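Dally-like, isoform A (Drosophila melanogaster, PDB 6XTZ) is a GPI-anchored glypican proteoglycan of the cell surface that binds Hedgehog and Wnt proteins and shields the palmitoleate of Wnt to enable signalling at a distance. Local coordinates at residues Gln64-Met76 against Phe459-Asp472. The protein carries 5 engineered substitutions. Sequence-based numbering, arbitrary orientation.
Sequences QLEGHTKDQISRM and FWSNLPHSVCSNED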
loop_
_atom_site.group_PDB
_atom_site.type_symbol
_atom_site.label_atom_id
_atom_site.label_comp_id
_atom_site.label_asym_id
_atom_site.label_seq_id
_atom_site.Cartn_x
_atom_site.Cartn_y
_atom_site.Cartn_z
ATOM N N GLN A 64 -8.418 -20.522 15.680
ATOM C CA GLN A 64 -6.977 -20.291 15.713
ATOM C C GLN A 64 -6.488 -19.657 14.416
ATOM O O GLN A 64 -5.636 -18.761 14.441
ATOM C CB GLN A 64 -6.234 -21.598 15.985
ATOM C CG GLN A 64 -6.343 -22.087 17.423
ATOM C CD GLN A 64 -5.589 -23.383 17.658
ATOM O OE1 GLN A 64 -5.046 -23.978 16.727
ATOM N NE2 GLN A 64 -5.553 -23.828 18.909
ATOM N N LEU A 65 -7.012 -20.107 13.274
ATOM C CA LEU A 65 -6.610 -19.515 12.002
ATOM C C LEU A 65 -7.134 -18.091 11.872
ATOM O O LEU A 65 -6.403 -17.192 11.442
ATOM C CB LEU A 65 -7.095 -20.377 10.836
ATOM C CG LEU A 65 -6.784 -19.837 9.435
ATOM C CD1 LEU A 65 -5.305 -19.513 9.292
ATOM C CD2 LEU A 65 -7.221 -20.822 8.358
ATOM N N GLU A 66 -8.396 -17.865 12.244
ATOM C CA GLU A 66 -8.952 -16.519 12.167
ATOM C C GLU A 66 -8.265 -15.579 13.151
ATOM O O GLU A 66 -8.075 -14.394 12.855
ATOM C CB GLU A 66 -10.460 -16.555 12.413
ATOM C CG GLU A 66 -11.257 -16.997 11.197
ATOM C CD GLU A 66 -12.751 -17.060 11.456
ATOM O OE1 GLU A 66 -13.150 -17.278 12.622
ATOM O OE2 GLU A 66 -13.527 -16.891 10.490
ATOM N N GLY A 67 -7.879 -16.088 14.321
ATOM C CA GLY A 67 -7.156 -15.259 15.270
ATOM C C GLY A 67 -5.764 -14.894 14.788
ATOM O O GLY A 67 -5.327 -13.749 14.933
ATOM N N HIS A 68 -5.050 -15.861 14.203
ATOM C CA HIS A 68 -3.688 -15.603 13.747
ATOM C C HIS A 68 -3.666 -14.612 12.590
ATOM O O HIS A 68 -2.821 -13.711 12.554
ATOM C CB HIS A 68 -3.013 -16.915 13.346
ATOM C CG HIS A 68 -1.587 -16.756 12.914
ATOM N ND1 HIS A 68 -0.524 -16.926 13.775
ATOM C CD2 HIS A 68 -1.049 -16.444 11.711
ATOM C CE1 HIS A 68 0.607 -16.727 13.122
ATOM N NE2 HIS A 68 0.316 -16.432 11.868
ATOM N N THR A 69 -4.584 -14.760 11.632
ATOM C CA THR A 69 -4.615 -13.837 10.502
ATOM C C THR A 69 -5.087 -12.455 10.930
ATOM O O THR A 69 -4.597 -11.441 10.421
ATOM C CB THR A 69 -5.507 -14.389 9.390
ATOM O OG1 THR A 69 -6.845 -14.541 9.877
ATOM C CG2 THR A 69 -4.988 -15.736 8.907
ATOM N N LYS A 70 -6.037 -12.391 11.868
ATOM C CA LYS A 70 -6.519 -11.096 12.341
ATOM C C LYS A 70 -5.399 -10.295 12.994
ATOM O O LYS A 70 -5.283 -9.084 12.774
ATOM C CB LYS A 70 -7.679 -11.289 13.319
ATOM C CG LYS A 70 -8.222 -9.995 13.903
ATOM C CD LYS A 70 -9.345 -10.264 14.892
ATOM C CE LYS A 70 -9.881 -8.972 15.488
ATOM N NZ LYS A 70 -10.463 -8.078 14.447
ATOM N N ASP A 71 -4.562 -10.957 13.796
ATOM C CA ASP A 71 -3.457 -10.263 14.448
ATOM C C ASP A 71 -2.413 -9.807 13.435
ATOM O O ASP A 71 -1.870 -8.702 13.551
ATOM C CB ASP A 71 -2.823 -11.168 15.504
ATOM C CG ASP A 71 -1.642 -10.518 16.196
ATOM O OD1 ASP A 71 -1.853 -9.525 16.922
ATOM O OD2 ASP A 71 -0.504 -10.998 16.014
ATOM N N GLN A 72 -2.121 -10.642 12.436
ATOM C CA GLN A 72 -1.130 -10.278 11.430
ATOM C C GLN A 72 -1.620 -9.133 10.553
ATOM O O GLN A 72 -0.869 -8.193 10.270
ATOM C CB GLN A 72 -0.784 -11.496 10.573
ATOM C CG GLN A 72 -0.030 -12.586 11.314
ATOM C CD GLN A 72 1.391 -12.183 11.646
ATOM O OE1 GLN A 72 2.070 -11.541 10.844
ATOM N NE2 GLN A 72 1.849 -12.551 12.837
ATOM N N ILE A 73 -2.879 -9.192 10.117
ATOM C CA ILE A 73 -3.390 -8.199 9.179
ATOM C C ILE A 73 -3.581 -6.852 9.869
ATOM O O ILE A 73 -3.184 -5.808 9.341
ATOM C CB ILE A 73 -4.697 -8.697 8.536
ATOM C CG1 ILE A 73 -4.426 -9.915 7.649
ATOM C CG2 ILE A 73 -5.349 -7.591 7.734
ATOM C CD1 ILE A 73 -5.686 -10.579 7.126
ATOM N N SER A 74 -4.191 -6.854 11.058
ATOM C CA SER A 74 -4.463 -5.593 11.741
ATOM C C SER A 74 -3.179 -4.893 12.175
ATOM O O SER A 74 -3.130 -3.658 12.205
ATOM C CB SER A 74 -5.369 -5.827 12.950
ATOM O OG SER A 74 -4.703 -6.580 13.945
ATOM N N ARG A 75 -2.139 -5.656 12.516
ATOM C CA ARG A 75 -0.876 -5.043 12.914
ATOM C C ARG A 75 -0.170 -4.416 11.717
ATOM O O ARG A 75 0.404 -3.325 11.831
ATOM C CB ARG A 75 0.012 -6.081 13.595
ATOM C CG ARG A 75 1.304 -5.532 14.174
ATOM C CD ARG A 75 1.666 -6.263 15.458
ATOM N NE ARG A 75 1.266 -7.667 15.412
ATOM C CZ ARG A 75 2.029 -8.649 14.944
ATOM N NH1 ARG A 75 3.243 -8.386 14.481
ATOM N NH2 ARG A 75 1.579 -9.896 14.941
ATOM N N MET A 76 -0.201 -5.085 10.562
ATOM C CA MET A 76 0.333 -4.479 9.347
ATOM C C MET A 76 -0.484 -3.259 8.946
ATOM O O MET A 76 0.072 -2.210 8.600
ATOM C CB MET A 76 0.357 -5.497 8.207
ATOM C CG MET A 76 0.778 -4.895 6.874
ATOM S SD MET A 76 0.462 -5.960 5.459
ATOM C CE MET A 76 -1.329 -5.971 5.431
ATOM N N PHE A 459 3.577 -10.329 2.147
ATOM C CA PHE A 459 2.829 -10.568 3.378
ATOM C C PHE A 459 1.717 -11.589 3.172
ATOM O O PHE A 459 1.537 -12.494 3.994
ATOM C CB PHE A 459 2.252 -9.254 3.910
ATOM C CG PHE A 459 1.274 -9.439 5.037
ATOM C CD1 PHE A 459 1.718 -9.584 6.341
ATOM C CD2 PHE A 459 -0.091 -9.476 4.793
ATOM C CE1 PHE A 459 0.820 -9.761 7.379
ATOM C CE2 PHE A 459 -0.992 -9.656 5.826
ATOM C CZ PHE A 459 -0.535 -9.797 7.121
ATOM N N TRP A 460 0.963 -11.461 2.081
ATOM C CA TRP A 460 -0.222 -12.292 1.900
ATOM C C TRP A 460 0.137 -13.724 1.515
ATOM O O TRP A 460 -0.486 -14.670 2.006
ATOM C CB TRP A 460 -1.142 -11.654 0.859
ATOM C CG TRP A 460 -1.625 -10.302 1.288
ATOM C CD1 TRP A 460 -1.123 -9.093 0.905
ATOM C CD2 TRP A 460 -2.688 -10.023 2.207
ATOM N NE1 TRP A 460 -1.816 -8.077 1.521
ATOM C CE2 TRP A 460 -2.781 -8.622 2.325
ATOM C CE3 TRP A 460 -3.574 -10.822 2.935
ATOM C CZ2 TRP A 460 -3.724 -8.002 3.143
ATOM C CZ3 TRP A 460 -4.509 -10.206 3.748
ATOM C CH2 TRP A 460 -4.578 -8.809 3.845
ATOM N N SER A 461 1.136 -13.908 0.650
ATOM C CA SER A 461 1.550 -15.260 0.293
ATOM C C SER A 461 2.323 -15.940 1.415
ATOM O O SER A 461 2.456 -17.168 1.404
ATOM C CB SER A 461 2.393 -15.243 -0.984
ATOM O OG SER A 461 3.560 -14.453 -0.827
ATOM N N ASN A 462 2.825 -15.174 2.381
ATOM C CA ASN A 462 3.548 -15.726 3.517
ATOM C C ASN A 462 2.632 -16.115 4.669
ATOM O O ASN A 462 3.086 -16.802 5.592
ATOM C CB ASN A 462 4.596 -14.720 4.009
ATOM C CG ASN A 462 5.553 -15.318 5.020
ATOM O OD1 ASN A 462 6.485 -16.035 4.661
ATOM N ND2 ASN A 462 5.332 -15.015 6.294
ATOM N N LEU A 463 1.365 -15.693 4.643
ATOM C CA LEU A 463 0.438 -16.065 5.712
ATOM C C LEU A 463 0.327 -17.572 5.903
ATOM O O LEU A 463 0.452 -18.032 7.052
ATOM C CB LEU A 463 -0.932 -15.427 5.455
ATOM C CG LEU A 463 -1.173 -14.051 6.078
ATOM C CD1 LEU A 463 -2.539 -13.521 5.683
ATOM C CD2 LEU A 463 -1.045 -14.131 7.591
ATOM N N PRO A 464 0.107 -18.392 4.865
ATOM C CA PRO A 464 0.074 -19.847 5.102
ATOM C C PRO A 464 1.359 -20.386 5.704
ATOM O O PRO A 464 1.311 -21.260 6.578
ATOM C CB PRO A 464 -0.193 -20.426 3.704
ATOM C CG PRO A 464 0.191 -19.348 2.756
ATOM C CD PRO A 464 -0.156 -18.074 3.451
ATOM N N HIS A 465 2.514 -19.884 5.267
ATOM C CA HIS A 465 3.769 -20.292 5.887
ATOM C C HIS A 465 3.878 -19.779 7.315
ATOM O O HIS A 465 4.493 -20.436 8.164
ATOM C CB HIS A 465 4.950 -19.803 5.049
ATOM C CG HIS A 465 4.930 -20.308 3.642
ATOM N ND1 HIS A 465 5.582 -21.461 3.255
ATOM C CD2 HIS A 465 4.324 -19.828 2.530
ATOM C CE1 HIS A 465 5.385 -21.663 1.965
ATOM N NE2 HIS A 465 4.624 -20.687 1.501
ATOM N N SER A 466 3.284 -18.620 7.603
ATOM C CA SER A 466 3.315 -18.094 8.963
ATOM C C SER A 466 2.382 -18.876 9.879
ATOM O O SER A 466 2.712 -19.127 11.045
ATOM C CB SER A 466 2.950 -16.610 8.959
ATOM O OG SER A 466 2.843 -16.108 10.279
ATOM N N VAL A 467 1.214 -19.273 9.370
ATOM C CA VAL A 467 0.265 -20.029 10.182
ATOM C C VAL A 467 0.829 -21.402 10.533
ATOM O O VAL A 467 0.657 -21.888 11.656
ATOM C CB VAL A 467 -1.088 -20.137 9.455
ATOM C CG1 VAL A 467 -2.040 -21.042 10.223
ATOM C CG2 VAL A 467 -1.701 -18.760 9.266
ATOM N N CYS A 468 1.523 -22.041 9.594
ATOM C CA CYS A 468 2.045 -23.387 9.800
ATOM C C CYS A 468 3.334 -23.417 10.617
ATOM O O CYS A 468 3.973 -24.473 10.688
ATOM C CB CYS A 468 2.274 -24.075 8.450
ATOM S SG CYS A 468 0.773 -24.287 7.459
ATOM N N SER A 469 3.724 -22.304 11.240
ATOM C CA SER A 469 4.950 -22.244 12.023
ATOM C C SER A 469 4.730 -21.857 13.479
ATOM O O SER A 469 5.712 -21.708 14.216
ATOM C CB SER A 469 5.942 -21.260 11.386
ATOM O OG SER A 469 6.375 -21.717 10.117
ATOM N N ASN A 470 3.484 -21.692 13.919
ATOM C CA ASN A 470 3.206 -21.286 15.288
ATOM C C ASN A 470 3.144 -22.507 16.206
ATOM O O ASN A 470 3.310 -23.650 15.778
ATOM C CB ASN A 470 1.912 -20.472 15.355
ATOM C CG ASN A 470 0.722 -21.198 14.747
ATOM O OD1 ASN A 470 0.759 -22.408 14.520
ATOM N ND2 ASN A 470 -0.348 -20.455 14.485
ATOM N N GLU A 471 2.898 -22.256 17.495
ATOM C CA GLU A 471 2.799 -23.350 18.455
ATOM C C GLU A 471 1.516 -24.147 18.272
ATOM O O GLU A 471 1.466 -25.330 18.631
ATOM C CB GLU A 471 2.867 -22.807 19.881
ATOM C CG GLU A 471 4.050 -21.901 20.150
ATOM C CD GLU A 471 3.986 -21.261 21.522
ATOM O OE1 GLU A 471 3.052 -21.586 22.288
ATOM O OE2 GLU A 471 4.865 -20.432 21.836
ATOM N N ASP A 472 0.473 -23.518 17.727
ATOM C CA ASP A 472 -0.818 -24.188 17.608
ATOM C C ASP A 472 -0.752 -25.362 16.639
ATOM O O ASP A 472 -1.357 -26.412 16.886
ATOM C CB ASP A 472 -1.885 -23.188 17.166
ATOM C CG ASP A 472 -1.906 -21.948 18.026
ATOM O OD1 ASP A 472 -1.645 -22.067 19.243
ATOM O OD2 ASP A 472 -2.177 -20.855 17.491
#
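Met76, Ile73 and Phe459 join two helices of the elongated, all-helical glypican core: segment 64-76 of the long helix 51-110 and the short helix 459-467, whose axes here run at 134° to each other and approach to 10.6 Å. Apolar packing dominates. The sulfur of Met76 sits over one face of the Phe459 ring in a Met-aromatic contact, SD lying 3.7 Å from the ring centroid, and the bend at chi3 (67°) brings CE over the same face as a CH-pi donor. At the ring's edge, Ile73 CG1 lies in its plane, while CD1 of the same isoleucine reaches Trp460 CZ3 at 3.6 Å. The edge of the phenyl ring is also turned onto the Trp460 indole, Phe459 CD2 standing 3.6 Å above the indole plane, over its centre; the phenyl ring thus has the thioether over one face and the indole at its edge. Trp269 and Phe265 meet Trp460 edge-to-face, extending the aromatic cluster into helix 263-283. With an alanine at Phe459, the Met76 sulfur would probably lose its aromatic partner, and a gap would be likely to open beside Ile73 CG1 and the face of the indole.

Farther along, Val467 fills the space between Leu65 and His68; its CG2 lies 3.7 Å from Leu65 CD1, the two side chains crossing at about a right angle. Val467 CA also lies over one face of the imidazole as a CH-pi contact. Cys468, the first residue beyond the helix, is joined to helix 248-258 by its disulfide to Cys251.

Polar contact across the interface centres on His68, whose ring extends toward helix 459-467 with CG anti to the backbone N (chi1 -178°). Its NE2 and Ser466 OG, which approaches in the imidazole plane, share a hydrogen bond of 3.0 Å.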